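Local coordinates for protein fumarylacetoacetate hydrolase (Burkholderia xenovorans, PDB 5TI1) that probably hydrolyses fumarylacetoacetate to fumarate and acetoacetate, the last step of phenylalanine and tyrosine breakdown, with a bound magnesium ion, at residues W26-N31 with L116-A121; F37-L42 with V59-S64; L42-F47 with D92-F97; D247-I252 with T352-L357; T325-L330 with A420-G425. All blocks are in the same frame, centred on the assembly; numbering follows the deposited sequence.

Contact 1: W26-N31 with L116-A121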
# COMPACT_ATOMS: atom_id res chain seq x y z
N TRP B 26 1.78 -28.11 30.57
CA TRP B 26 2.47 -29.39 30.50
C TRP B 26 3.49 -29.44 29.37
O TRP B 26 4.21 -30.43 29.25
CB TRP B 26 1.48 -30.54 30.36
CG TRP B 26 0.45 -30.33 29.31
CD1 TRP B 26 -0.81 -29.85 29.49
CD2 TRP B 26 0.58 -30.60 27.91
NE1 TRP B 26 -1.48 -29.79 28.29
CE2 TRP B 26 -0.64 -30.24 27.30
CE3 TRP B 26 1.61 -31.09 27.11
CZ2 TRP B 26 -0.85 -30.38 25.93
CZ3 TRP B 26 1.40 -31.22 25.75
CH2 TRP B 26 0.17 -30.86 25.18
N VAL B 27 3.57 -28.40 28.53
CA VAL B 27 4.72 -28.20 27.65
C VAL B 27 5.79 -27.54 28.51
O VAL B 27 5.70 -26.35 28.81
CB VAL B 27 4.37 -27.34 26.43
CG1 VAL B 27 5.57 -27.20 25.49
CG2 VAL B 27 3.16 -27.92 25.69
N GLU B 28 6.79 -28.31 28.95
CA GLU B 28 7.67 -27.81 30.00
C GLU B 28 8.47 -26.59 29.54
O GLU B 28 8.66 -25.64 30.30
CB GLU B 28 8.62 -28.91 30.49
CG GLU B 28 9.40 -28.49 31.74
CD GLU B 28 8.50 -28.06 32.89
OE1 GLU B 28 7.47 -28.74 33.15
OE2 GLU B 28 8.80 -27.03 33.54
N SER B 29 8.96 -26.61 28.29
CA SER B 29 9.68 -25.44 27.78
C SER B 29 8.85 -24.16 27.90
O SER B 29 9.40 -23.07 28.04
CB SER B 29 10.10 -25.68 26.33
OG SER B 29 8.99 -25.99 25.50
N ALA B 30 7.52 -24.29 27.91
CA ALA B 30 6.66 -23.11 28.04
C ALA B 30 6.77 -22.47 29.41
O ALA B 30 6.34 -21.32 29.58
CB ALA B 30 5.21 -23.48 27.75
N ASN B 31 7.31 -23.19 30.39
CA ASN B 31 7.41 -22.72 31.76
C ASN B 31 8.76 -22.11 32.09
O ASN B 31 8.98 -21.70 33.23
CB ASN B 31 7.11 -23.88 32.72
CG ASN B 31 5.71 -24.44 32.53
OD1 ASN B 31 4.79 -23.70 32.20
ND2 ASN B 31 5.56 -25.74 32.71
N LEU B 116 -3.66 -26.54 27.06
CA LEU B 116 -2.23 -26.53 27.36
C LEU B 116 -1.94 -26.48 28.85
O LEU B 116 -0.78 -26.61 29.23
CB LEU B 116 -1.56 -25.34 26.67
CG LEU B 116 -1.54 -25.39 25.14
CD1 LEU B 116 -1.03 -24.08 24.60
CD2 LEU B 116 -0.67 -26.56 24.67
N SER B 117 -2.97 -26.32 29.68
CA SER B 117 -2.77 -26.20 31.12
C SER B 117 -2.31 -27.52 31.72
O SER B 117 -2.81 -28.59 31.37
CB SER B 117 -4.06 -25.73 31.79
OG SER B 117 -4.46 -24.49 31.25
N ARG B 118 -1.38 -27.41 32.67
CA ARG B 118 -0.74 -28.58 33.27
C ARG B 118 -1.75 -29.50 33.95
O ARG B 118 -1.54 -30.72 34.02
CB ARG B 118 0.33 -28.11 34.25
CG ARG B 118 0.40 -28.84 35.54
CD ARG B 118 1.37 -28.11 36.43
NE ARG B 118 2.66 -27.97 35.77
CZ ARG B 118 3.69 -27.30 36.28
NH1 ARG B 118 4.83 -27.22 35.61
NH2 ARG B 118 3.56 -26.72 37.47
N ASP B 119 -2.86 -28.95 34.44
CA ASP B 119 -3.88 -29.73 35.12
C ASP B 119 -4.92 -30.31 34.17
O ASP B 119 -5.84 -30.99 34.62
CB ASP B 119 -4.58 -28.86 36.18
CG ASP B 119 -3.62 -28.40 37.26
OD1 ASP B 119 -2.93 -29.25 37.86
OD2 ASP B 119 -3.54 -27.17 37.49
N ASP B 120 -4.80 -30.07 32.87
CA ASP B 120 -5.72 -30.60 31.87
C ASP B 120 -5.14 -31.85 31.23
O ASP B 120 -3.95 -31.89 30.89
CB ASP B 120 -6.03 -29.55 30.81
CG ASP B 120 -7.26 -29.88 29.99
OD1 ASP B 120 -7.21 -30.83 29.18
OD2 ASP B 120 -8.29 -29.19 30.18
N ALA B 121 -5.98 -32.87 31.05
CA ALA B 121 -5.53 -34.15 30.51
C ALA B 121 -6.00 -34.42 29.09
O ALA B 121 -5.53 -35.39 28.48
CB ALA B 121 -6.01 -35.30 31.42

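Contact 2: F37-L42 with V59-S64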
# COMPACT_ATOMS: atom_id res chain seq x y z
N PHE B 37 7.39 -17.72 24.97
CA PHE B 37 6.11 -18.33 24.66
C PHE B 37 5.51 -19.07 25.86
O PHE B 37 5.24 -20.27 25.82
CB PHE B 37 6.30 -19.23 23.44
CG PHE B 37 6.96 -18.50 22.30
CD1 PHE B 37 6.39 -17.33 21.80
CD2 PHE B 37 8.16 -18.94 21.76
CE1 PHE B 37 7.00 -16.63 20.77
CE2 PHE B 37 8.77 -18.25 20.72
CZ PHE B 37 8.19 -17.10 20.22
N SER B 38 5.31 -18.31 26.93
CA SER B 38 4.60 -18.79 28.11
C SER B 38 3.17 -19.19 27.75
O SER B 38 2.63 -18.77 26.72
CB SER B 38 4.56 -17.70 29.17
OG SER B 38 4.13 -16.48 28.56
N ILE B 39 2.54 -19.98 28.62
CA ILE B 39 1.14 -20.31 28.39
C ILE B 39 0.28 -19.05 28.39
O ILE B 39 -0.84 -19.07 27.88
CB ILE B 39 0.64 -21.34 29.42
CG1 ILE B 39 -0.62 -22.06 28.91
CG2 ILE B 39 0.38 -20.67 30.76
CD1 ILE B 39 -1.20 -23.06 29.89
N GLN B 40 0.79 -17.96 28.95
CA GLN B 40 0.06 -16.70 28.96
C GLN B 40 0.12 -15.98 27.62
O GLN B 40 -0.66 -15.05 27.39
CB GLN B 40 0.60 -15.78 30.06
CG GLN B 40 0.25 -16.21 31.49
CD GLN B 40 1.15 -17.30 32.04
OE1 GLN B 40 2.12 -17.71 31.38
NE2 GLN B 40 0.85 -17.76 33.25
N ASN B 41 1.02 -16.39 26.73
CA ASN B 41 1.21 -15.69 25.46
C ASN B 41 0.20 -16.19 24.43
O ASN B 41 -0.81 -15.52 24.17
CB ASN B 41 2.64 -15.86 24.96
CG ASN B 41 2.94 -14.97 23.76
OD1 ASN B 41 2.04 -14.37 23.18
ND2 ASN B 41 4.21 -14.88 23.41
N LEU B 42 0.47 -17.35 23.85
CA LEU B 42 -0.35 -17.96 22.81
C LEU B 42 -0.44 -17.04 21.59
O LEU B 42 -1.54 -16.59 21.22
CB LEU B 42 -1.74 -18.28 23.36
CG LEU B 42 -1.72 -19.06 24.69
CD1 LEU B 42 -3.13 -19.34 25.20
CD2 LEU B 42 -0.92 -20.35 24.53
N VAL B 59 0.10 -21.87 16.87
CA VAL B 59 0.25 -21.09 18.09
C VAL B 59 1.51 -21.56 18.80
O VAL B 59 1.68 -22.75 19.06
CB VAL B 59 -0.99 -21.22 19.01
CG1 VAL B 59 -0.73 -20.58 20.35
CG2 VAL B 59 -2.20 -20.58 18.34
N ALA B 60 2.41 -20.62 19.09
CA ALA B 60 3.65 -20.96 19.77
C ALA B 60 3.40 -21.27 21.24
O ALA B 60 2.63 -20.58 21.92
CB ALA B 60 4.66 -19.83 19.65
N ILE B 61 4.05 -22.32 21.72
CA ILE B 61 4.03 -22.66 23.14
C ILE B 61 5.38 -23.28 23.48
O ILE B 61 5.79 -24.28 22.87
CB ILE B 61 2.83 -23.57 23.48
CG1 ILE B 61 2.73 -23.78 24.99
CG2 ILE B 61 2.86 -24.88 22.69
CD1 ILE B 61 2.21 -22.57 25.72
N GLY B 62 6.11 -22.66 24.41
CA GLY B 62 7.47 -23.09 24.67
C GLY B 62 8.28 -23.08 23.40
O GLY B 62 8.16 -22.17 22.57
N ASP B 63 9.09 -24.12 23.21
CA ASP B 63 9.88 -24.26 21.99
C ASP B 63 9.12 -25.00 20.89
O ASP B 63 9.74 -25.43 19.91
CB ASP B 63 11.22 -24.94 22.30
CG ASP B 63 11.06 -26.35 22.87
OD1 ASP B 63 9.94 -26.89 22.84
OD2 ASP B 63 12.07 -26.92 23.36
N SER B 64 7.81 -25.15 21.01
CA SER B 64 7.02 -25.92 20.06
C SER B 64 5.93 -25.05 19.43
O SER B 64 5.88 -23.83 19.63
CB SER B 64 6.43 -27.15 20.75
OG SER B 64 7.46 -28.07 21.09
O HOH W 1 2.80 -19.05 23.80

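Contact 3: L42-F47 with D92-F97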
# COMPACT_ATOMS: atom_id res chain seq x y z
N LEU B 42 0.47 -17.35 23.85
CA LEU B 42 -0.35 -17.96 22.81
C LEU B 42 -0.44 -17.04 21.59
O LEU B 42 -1.54 -16.59 21.22
CB LEU B 42 -1.74 -18.28 23.36
CG LEU B 42 -1.72 -19.06 24.69
CD1 LEU B 42 -3.13 -19.34 25.20
CD2 LEU B 42 -0.92 -20.35 24.53
N PRO B 43 0.67 -16.76 20.93
CA PRO B 43 0.63 -15.92 19.72
C PRO B 43 0.29 -16.76 18.50
O PRO B 43 0.46 -17.98 18.48
CB PRO B 43 2.05 -15.37 19.63
CG PRO B 43 2.90 -16.51 20.16
CD PRO B 43 2.05 -17.20 21.23
N PHE B 44 -0.18 -16.07 17.45
CA PHE B 44 -0.60 -16.71 16.21
C PHE B 44 0.41 -16.50 15.10
O PHE B 44 0.99 -15.41 14.97
CB PHE B 44 -1.96 -16.17 15.75
CG PHE B 44 -3.10 -16.58 16.63
CD1 PHE B 44 -3.80 -17.75 16.39
CD2 PHE B 44 -3.47 -15.80 17.71
CE1 PHE B 44 -4.85 -18.13 17.20
CE2 PHE B 44 -4.52 -16.17 18.53
CZ PHE B 44 -5.21 -17.34 18.28
N GLY B 45 0.60 -17.54 14.28
CA GLY B 45 1.48 -17.48 13.13
C GLY B 45 1.02 -18.45 12.06
O GLY B 45 0.01 -19.14 12.20
N ILE B 46 1.80 -18.50 10.98
CA ILE B 46 1.55 -19.39 9.85
C ILE B 46 2.80 -20.23 9.65
O ILE B 46 3.90 -19.68 9.46
CB ILE B 46 1.22 -18.60 8.57
CG1 ILE B 46 -0.11 -17.84 8.73
CG2 ILE B 46 1.15 -19.52 7.36
CD1 ILE B 46 -1.32 -18.73 8.86
N PHE B 47 2.65 -21.55 9.70
CA PHE B 47 3.81 -22.42 9.64
C PHE B 47 3.54 -23.61 8.72
O PHE B 47 2.40 -23.92 8.35
CB PHE B 47 4.22 -22.94 11.02
CG PHE B 47 3.37 -24.08 11.51
CD1 PHE B 47 2.10 -23.84 12.01
CD2 PHE B 47 3.84 -25.38 11.45
CE1 PHE B 47 1.32 -24.88 12.44
CE2 PHE B 47 3.05 -26.43 11.89
CZ PHE B 47 1.79 -26.18 12.38
N ASP B 92 -2.75 -19.85 4.06
CA ASP B 92 -1.41 -19.29 3.97
C ASP B 92 -1.27 -17.98 4.73
O ASP B 92 -0.20 -17.35 4.66
CB ASP B 92 -1.03 -19.09 2.50
CG ASP B 92 -0.95 -20.39 1.73
OD1 ASP B 92 -0.83 -21.46 2.37
OD2 ASP B 92 -0.99 -20.36 0.49
N ALA B 93 -2.32 -17.53 5.40
CA ALA B 93 -2.31 -16.27 6.14
C ALA B 93 -3.41 -16.34 7.19
O ALA B 93 -4.36 -17.12 7.07
CB ALA B 93 -2.51 -15.08 5.21
N LEU B 94 -3.26 -15.51 8.22
CA LEU B 94 -4.21 -15.46 9.33
C LEU B 94 -5.45 -14.63 9.03
O LEU B 94 -6.34 -14.55 9.89
CB LEU B 94 -3.53 -14.88 10.57
CG LEU B 94 -2.53 -15.77 11.31
CD1 LEU B 94 -1.66 -14.95 12.25
CD2 LEU B 94 -3.31 -16.81 12.09
N ASN B 95 -5.52 -14.02 7.85
CA ASN B 95 -6.57 -13.03 7.56
C ASN B 95 -7.96 -13.60 7.82
O ASN B 95 -8.75 -13.02 8.58
CB ASN B 95 -6.46 -12.54 6.12
CG ASN B 95 -5.16 -11.82 5.85
OD1 ASN B 95 -4.08 -12.30 6.20
ND2 ASN B 95 -5.24 -10.65 5.21
N ASP B 96 -8.27 -14.75 7.21
CA ASP B 96 -9.60 -15.34 7.33
C ASP B 96 -9.97 -15.62 8.79
O ASP B 96 -11.11 -15.39 9.20
CB ASP B 96 -9.67 -16.63 6.50
CG ASP B 96 -9.75 -16.37 5.01
OD1 ASP B 96 -9.91 -15.20 4.61
OD2 ASP B 96 -9.65 -17.33 4.22
N PHE B 97 -9.02 -16.14 9.58
CA PHE B 97 -9.30 -16.38 10.99
C PHE B 97 -9.48 -15.07 11.76
O PHE B 97 -10.39 -14.95 12.59
CB PHE B 97 -8.19 -17.22 11.63
CG PHE B 97 -8.21 -17.18 13.13
CD1 PHE B 97 -9.21 -17.83 13.83
CD2 PHE B 97 -7.25 -16.47 13.84
CE1 PHE B 97 -9.24 -17.80 15.22
CE2 PHE B 97 -7.28 -16.43 15.22
CZ PHE B 97 -8.28 -17.09 15.91

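Contact 4: D247-I252 with T352-L357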
# COMPACT_ATOMS: atom_id res chain seq x y z
N ASP B 247 -12.75 3.94 20.32
CA ASP B 247 -13.12 2.68 19.70
C ASP B 247 -11.94 1.99 19.03
O ASP B 247 -12.07 0.83 18.62
CB ASP B 247 -14.24 2.93 18.67
CG ASP B 247 -14.76 1.65 18.03
OD1 ASP B 247 -15.02 0.67 18.77
OD2 ASP B 247 -14.92 1.62 16.78
N ALA B 248 -10.79 2.65 18.98
CA ALA B 248 -9.71 2.24 18.09
C ALA B 248 -9.16 0.86 18.45
O ALA B 248 -8.99 0.00 17.57
CB ALA B 248 -8.60 3.29 18.12
N GLU B 249 -8.87 0.63 19.74
CA GLU B 249 -8.15 -0.59 20.13
C GLU B 249 -8.95 -1.85 19.83
O GLU B 249 -8.37 -2.91 19.57
CB GLU B 249 -7.77 -0.53 21.62
CG GLU B 249 -6.61 0.40 21.93
CD GLU B 249 -6.18 0.33 23.38
OE1 GLU B 249 -6.48 -0.69 24.05
OE2 GLU B 249 -5.53 1.28 23.87
N ALA B 250 -10.28 -1.75 19.83
CA ALA B 250 -11.12 -2.90 19.49
C ALA B 250 -10.92 -3.34 18.04
O ALA B 250 -11.29 -4.47 17.70
CB ALA B 250 -12.59 -2.57 19.74
N HIS B 251 -10.35 -2.49 17.20
CA HIS B 251 -10.03 -2.87 15.83
C HIS B 251 -8.68 -3.56 15.68
O HIS B 251 -8.39 -4.07 14.60
CB HIS B 251 -10.06 -1.64 14.91
CG HIS B 251 -11.42 -1.02 14.78
ND1 HIS B 251 -12.11 -0.98 13.58
CD2 HIS B 251 -12.23 -0.43 15.70
CE1 HIS B 251 -13.27 -0.37 13.76
NE2 HIS B 251 -13.37 -0.03 15.04
N ILE B 252 -7.87 -3.62 16.74
CA ILE B 252 -6.50 -4.12 16.67
C ILE B 252 -6.46 -5.58 17.12
O ILE B 252 -6.99 -5.93 18.18
CB ILE B 252 -5.54 -3.26 17.52
CG1 ILE B 252 -5.60 -1.80 17.07
CG2 ILE B 252 -4.12 -3.81 17.44
CD1 ILE B 252 -4.65 -0.90 17.82
N THR B 352 -0.21 6.93 20.97
CA THR B 352 -0.56 5.53 21.12
C THR B 352 -1.09 4.95 19.81
O THR B 352 -1.37 5.66 18.85
CB THR B 352 -1.63 5.36 22.20
OG1 THR B 352 -2.84 5.99 21.75
CG2 THR B 352 -1.16 6.00 23.49
N MET B 353 -1.23 3.62 19.81
CA MET B 353 -1.87 2.94 18.69
C MET B 353 -3.29 3.44 18.46
O MET B 353 -3.70 3.64 17.31
CB MET B 353 -1.89 1.43 18.94
CG MET B 353 -0.51 0.78 18.92
SD MET B 353 -0.61 -0.98 19.33
CE MET B 353 -0.93 -0.90 21.09
N ALA B 354 -4.05 3.64 19.54
CA ALA B 354 -5.40 4.16 19.40
C ALA B 354 -5.39 5.51 18.68
O ALA B 354 -6.18 5.74 17.75
CB ALA B 354 -6.06 4.28 20.78
N GLN B 355 -4.49 6.39 19.10
CA GLN B 355 -4.43 7.71 18.48
C GLN B 355 -3.99 7.62 17.03
O GLN B 355 -4.51 8.33 16.17
CB GLN B 355 -3.50 8.61 19.29
CG GLN B 355 -4.06 8.94 20.67
CD GLN B 355 -3.09 9.72 21.52
OE1 GLN B 355 -1.89 9.43 21.56
NE2 GLN B 355 -3.60 10.74 22.21
N GLN B 356 -3.03 6.73 16.74
CA GLN B 356 -2.55 6.57 15.38
C GLN B 356 -3.68 6.11 14.46
O GLN B 356 -3.85 6.65 13.36
CB GLN B 356 -1.38 5.58 15.35
CG GLN B 356 -0.11 6.12 15.99
CD GLN B 356 0.93 5.04 16.23
OE1 GLN B 356 0.60 3.87 16.39
NE2 GLN B 356 2.20 5.43 16.25
N LEU B 357 -4.45 5.11 14.88
CA LEU B 357 -5.55 4.62 14.06
C LEU B 357 -6.64 5.68 13.92
O LEU B 357 -7.20 5.87 12.83
CB LEU B 357 -6.12 3.34 14.67
CG LEU B 357 -7.18 2.62 13.84
CD1 LEU B 357 -6.61 2.22 12.47
CD2 LEU B 357 -7.72 1.43 14.63
O HOH W 2 -3.44 2.27 22.21

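Contact 5: T325-L330 with A420-G425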
# COMPACT_ATOMS: atom_id res chain seq x y z
N THR B 325 9.57 -4.54 26.58
CA THR B 325 11.01 -4.41 26.51
C THR B 325 11.48 -4.79 25.11
O THR B 325 11.08 -5.82 24.58
CB THR B 325 11.68 -5.30 27.57
OG1 THR B 325 11.37 -4.80 28.87
CG2 THR B 325 13.19 -5.31 27.39
N LEU B 326 12.31 -3.93 24.51
CA LEU B 326 12.83 -4.16 23.17
C LEU B 326 14.36 -4.09 23.17
O LEU B 326 14.95 -3.29 23.90
CB LEU B 326 12.27 -3.12 22.19
CG LEU B 326 10.75 -3.04 22.07
CD1 LEU B 326 10.36 -1.76 21.36
CD2 LEU B 326 10.17 -4.24 21.33
N GLU B 327 14.99 -4.94 22.35
CA GLU B 327 16.44 -4.99 22.23
C GLU B 327 16.80 -5.25 20.77
O GLU B 327 16.05 -5.86 20.02
CB GLU B 327 17.08 -6.09 23.11
CG GLU B 327 16.77 -5.96 24.59
CD GLU B 327 17.64 -6.85 25.46
OE1 GLU B 327 18.49 -7.58 24.91
OE2 GLU B 327 17.47 -6.82 26.71
N VAL B 328 17.98 -4.78 20.39
CA VAL B 328 18.52 -5.03 19.06
C VAL B 328 19.95 -5.51 19.23
O VAL B 328 20.70 -4.95 20.04
CB VAL B 328 18.44 -3.78 18.16
CG1 VAL B 328 19.10 -4.04 16.79
CG2 VAL B 328 16.97 -3.32 17.98
N THR B 329 20.31 -6.56 18.51
CA THR B 329 21.70 -6.99 18.45
C THR B 329 22.19 -6.88 17.01
O THR B 329 21.40 -6.94 16.05
CB THR B 329 21.89 -8.42 18.98
OG1 THR B 329 21.23 -9.36 18.12
CG2 THR B 329 21.32 -8.55 20.40
N LEU B 330 23.50 -6.68 16.89
CA LEU B 330 24.17 -6.61 15.60
C LEU B 330 25.32 -7.60 15.64
O LEU B 330 26.11 -7.59 16.59
CB LEU B 330 24.68 -5.19 15.30
CG LEU B 330 25.20 -4.86 13.89
CD1 LEU B 330 25.10 -3.36 13.63
CD2 LEU B 330 26.63 -5.33 13.66
N ALA B 420 14.43 -8.05 19.15
CA ALA B 420 13.80 -8.97 20.08
C ALA B 420 12.97 -8.17 21.07
O ALA B 420 13.25 -6.99 21.33
CB ALA B 420 14.84 -9.82 20.84
N GLY B 421 11.96 -8.80 21.64
CA GLY B 421 11.05 -8.09 22.52
C GLY B 421 10.26 -9.02 23.41
O GLY B 421 9.92 -10.14 23.02
N TRP B 422 9.94 -8.52 24.61
CA TRP B 422 9.10 -9.27 25.52
C TRP B 422 8.48 -8.32 26.53
O TRP B 422 9.01 -7.23 26.80
CB TRP B 422 9.88 -10.37 26.25
CG TRP B 422 11.11 -9.86 26.92
CD1 TRP B 422 11.20 -9.35 28.19
CD2 TRP B 422 12.42 -9.81 26.36
NE1 TRP B 422 12.49 -8.97 28.44
CE2 TRP B 422 13.26 -9.24 27.34
CE3 TRP B 422 12.96 -10.18 25.12
CZ2 TRP B 422 14.62 -9.04 27.12
CZ3 TRP B 422 14.31 -9.98 24.91
CH2 TRP B 422 15.13 -9.42 25.90
N CYS B 423 7.33 -8.72 27.06
CA CYS B 423 6.77 -8.11 28.26
C CYS B 423 7.23 -8.94 29.45
O CYS B 423 7.07 -10.16 29.44
CB CYS B 423 5.25 -8.05 28.19
SG CYS B 423 4.60 -7.20 26.72
N GLN B 424 7.79 -8.27 30.46
CA GLN B 424 8.27 -8.94 31.66
C GLN B 424 7.18 -8.92 32.74
O GLN B 424 6.73 -7.84 33.15
CB GLN B 424 9.54 -8.27 32.19
CG GLN B 424 10.17 -8.98 33.38
CD GLN B 424 10.69 -10.36 33.04
OE1 GLN B 424 11.62 -10.50 32.23
NE2 GLN B 424 10.10 -11.38 33.64
N GLY B 425 6.76 -10.10 33.18
CA GLY B 425 5.90 -10.25 34.33
C GLY B 425 6.67 -10.80 35.53
O GLY B 425 7.90 -10.85 35.54

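Contact 1: W26-N31 with L116-A121
Trp-26 has the most surface buried, ahead of Leu-116 and Arg-118. Its CG sits in the crowded position between backbone N and carbonyl carbon (chi1 48°). This lays the indole against the start of segment 116-121, crossing the Leu-116 side chain at about a right angle. Ser-117 O meets the ring at its edge, in the ring plane, 3.0 Å from Trp-26 CD1. The indole NE1 does not bond to Leu-116 O; its partner is the carbonyl of Leu-115. The benzo end lies on leucine: Trp-26 CZ2 is 4.0 Å from Leu-116 CD2. Leu-116 CD2 also meets Val-27 CG2 at 4.2 Å, side by side.

One backbone bond joins the segments. Trp-26 N donates to Leu-116 O over 3.3 Å, in the carbonyl plane, with an angle of 146° at the hydrogen. Leu-116 O also bonds to Ser-25 OG.

On the solvent side Arg-118 bends at chi3 and reaches back along segment 26-31. Arg-118 NH1 forms a long salt bridge of 3.9 Å with Glu-28 OE1, with carboxylate and guanidinium nearly coplanar. Asn-31 ND2 is close to this NH1, but both are donors; Asn-31 ND2 bonds to Ser-25 O.

The contact joins the loop before strand 44-49 to the type I beta turn (Ser-117 to Asp-120) after helix 102-116. Trp-26 and Val-27 also touch Leu-134 of strand 134-136, outermost in the five-stranded antiparallel sheet within this chain.

Contact 2: F37-L42 with V59-S64
Phe-37 makes the closest polar and aromatic contacts. Phe-37 O accepts a nearly straight bond from Gly-62 N, 2.9 Å long with 170° at the hydrogen, in the carbonyl plane and on a lone pair. The Phe-37 ring takes Ala-60 CB over one face, a CH-pi contact 3.9 Å from the centroid. Gly-62 O lies at the ring edge, 3.3 Å from Phe-37 CD2.

Beside this, aliphatic groups pack together. Ile-61 points its CB away, but its chain turns back (chi2 74°), so that Ile-61 CD1 lies 3.7 Å from Ile-39 CA. Ile-61 CD1 also meets Leu-42 CD2 at 4.0 Å, the two chains side by side. Val-59 CG1 presses on the Leu-42 backbone, 3.6 Å from Leu-42 CA.

A water ties the backbones together. It donates to Ser-38 O and to Ala-60 O and accepts from Leu-42 N.

Several elements position these groups. The type II' turn from Ile-61 to Ser-64 puts Gly-62 at positive phi, which favours glycine. Trp-289 of strand 284-292 packs edge-to-face on Phe-37. Leu-116 of helix 102-116 touches both Leu-42 and Ile-61.

The loop 37-42 therefore meets the end of strand 59-61 through one direct bond and one water. In this mostly buried, largely apolar interface Gly-62 N satisfies Phe-37 O, and the water serves Ser-38 O, Leu-42 N and Ala-60 O.

Contact 3: L42-F47 with D92-F97
The tight part of this contact is a row of apolar side chains. Leu-94 lies against strand 44-47, with Leu-94 CD1 3.7 Å from Phe-44 CB. Leu-94 CG is 4.0 Å from Ile-46 CD1, so the leucine sits between the two strand side chains. The Phe-44 and Phe-97 side chains cross at about a right angle, and their rings meet obliquely, with planes at 37°. Phe-97 CE2 stands over one face of Phe-44, toward the rim, and is 3.6 Å from Phe-44 CE1.

The other end is more open to solvent: Asp-92 is exposed and Ala-93 partly so, their CB atoms pointing away from the strand. Ile-46 itself is buried and close-packed. Besides Leu-94, it meets mainly backbone atoms of Asp-92 and Ala-93. Ile-46 CD1 is 3.6 Å from Ala-93 C, and Ile-46 CG2 is 3.7 Å from Asp-92 O.

The segments share van der Waals contacts alone. Strand 44-49 runs between strands 56-61 and 140-143 in the five-stranded antiparallel sheet of the N-terminal region. Leu-94 also touches Val-57 of strand 56-61 and Ile-290 of strand 284-292. Phe-97, on helix 95-99, packs against Val-108 of helix 102-116.

Contact 4: D247-I252 with T352-L357
Leu-357 has CG anti to its backbone N (chi1 -173°), and chi2 of 60° places CD2 over the turn 248-251. Leu-357 CD2 is 3.5 Å from Ala-248 O and 3.9 Å from His-251 CB. Ile-252 has CG1 anti to the carbonyl carbon, with the chain extended beyond (chi2 -178°). Ile-252 CD1 reaches Met-353 CB at 3.8 Å, the two chains crossing obliquely.

Between these outer contacts the backbones come close through two alanines. Ala-248 CB is 3.5 Å from Ala-354 O and 3.8 Å from Ala-354 CB. Small side chains allow a CA separation of 4.9 Å between Ala-248 and Ala-354.

This is close packing of the 3-10 turn 249-251 and the residues just before it on the first turn of helix 353-362. It belongs to the C-terminal, FAH-family region. The helix starts with a capping box: Thr-352 OG1 accepts from Gln-355 N, and Gln-355 OE1 accepts from Thr-352 N on a lone pair.

Glu-249 is linked to the helix start through a water, which donates to its OE2 and accepts from Ala-354 N. The carboxylate also bonds to His-320 and forms a salt bridge with Arg-300. His-251 NE2 donates to Asp-247 OD2 over 2.9 Å, from above the carboxylate plane. His-251 ND1 bonds to Ala-235 O, so the imidazole is held at both nitrogens. Two acceptors would favour a doubly protonated, positively charged ring beside the carboxylate.

Contact 5: T325-L330 with A420-G425
Thr-325 opens the pairing with Trp-422 as an antiparallel hydrogen-bonded pair. Thr-325 N donates to Trp-422 O at 2.8 Å, a bent bond of 133°, and Trp-422 N returns one to Thr-325 O at 2.9 Å. The Trp-422 CG takes the crowded position between backbone N and carbonyl carbon (chi1 53°), which swings the indole over its cross-strand neighbours. Thr-325 CB then lies above the five-membered ring, 4.2 Å from its centroid, in a CH-pi contact. Thr-325 CG2, anti to the backbone N, also sits over this face, toward the rim.

Leu-326 turns to the other face of the sheet. It forms an antiparallel non-hydrogen-bonded pair with Gly-421. The CA atoms of Leu-326 and Gly-421 are only 4.4 Å apart, and the side-chain-less glycine lets Leu-326 CD2 lie close over Gly-421 CA, at 4.1 Å. Two CA-H...O contacts add to the pairing: Gly-421 CA to Thr-325 O at 3.1 Å, and Leu-326 CA to Ala-420 O.

Glu-327 forms the next hydrogen-bonded pair, with Ala-420. Both bonds are 2.9 Å, from Glu-327 N to Ala-420 O and from Ala-420 N to Glu-327 O. Its extended chain runs obliquely to the far end of the indole, with Glu-327 OE2 3.6 Å from Trp-422 CH2. Glu-327 OE2 also has a long, weak ion pair with Arg-343 NE.

Beyond Glu-327, Val-328 packs on Ile-225 and Leu-227 of strand 223-233. Strand 321-331 lies between strands 416-424 and 339-345 in a mixed sheet. Strand 416-424 pairs on with strand 429-440, whose Arg-429 makes a cation-pi contact with Trp-422.

Overall arrangement
Contacts 1, 2 and 3 form one connected group in the N-terminal region. Contacts 2 and 3 share Leu-42, and their segments alternate along the chain. Contact 2 is nested inside the loop closed by contact 1, with centres about 10 Å apart. Ser-29 OG of contact 1 lies 3.0 Å from Asp-63 N of contact 2, a probable hydrogen bond. Contacts 4 and 5 belong to the C-terminal region, and their segments also alternate. Contact 5 comes within about 7 Å of contact 2, nearest atoms. Between side chains, magnesium ligand Glu-228 is about 7 Å from Leu-326 but about 11 Å from Met-353, as is Asp-153. Leu-326 is about 13 Å from the ion.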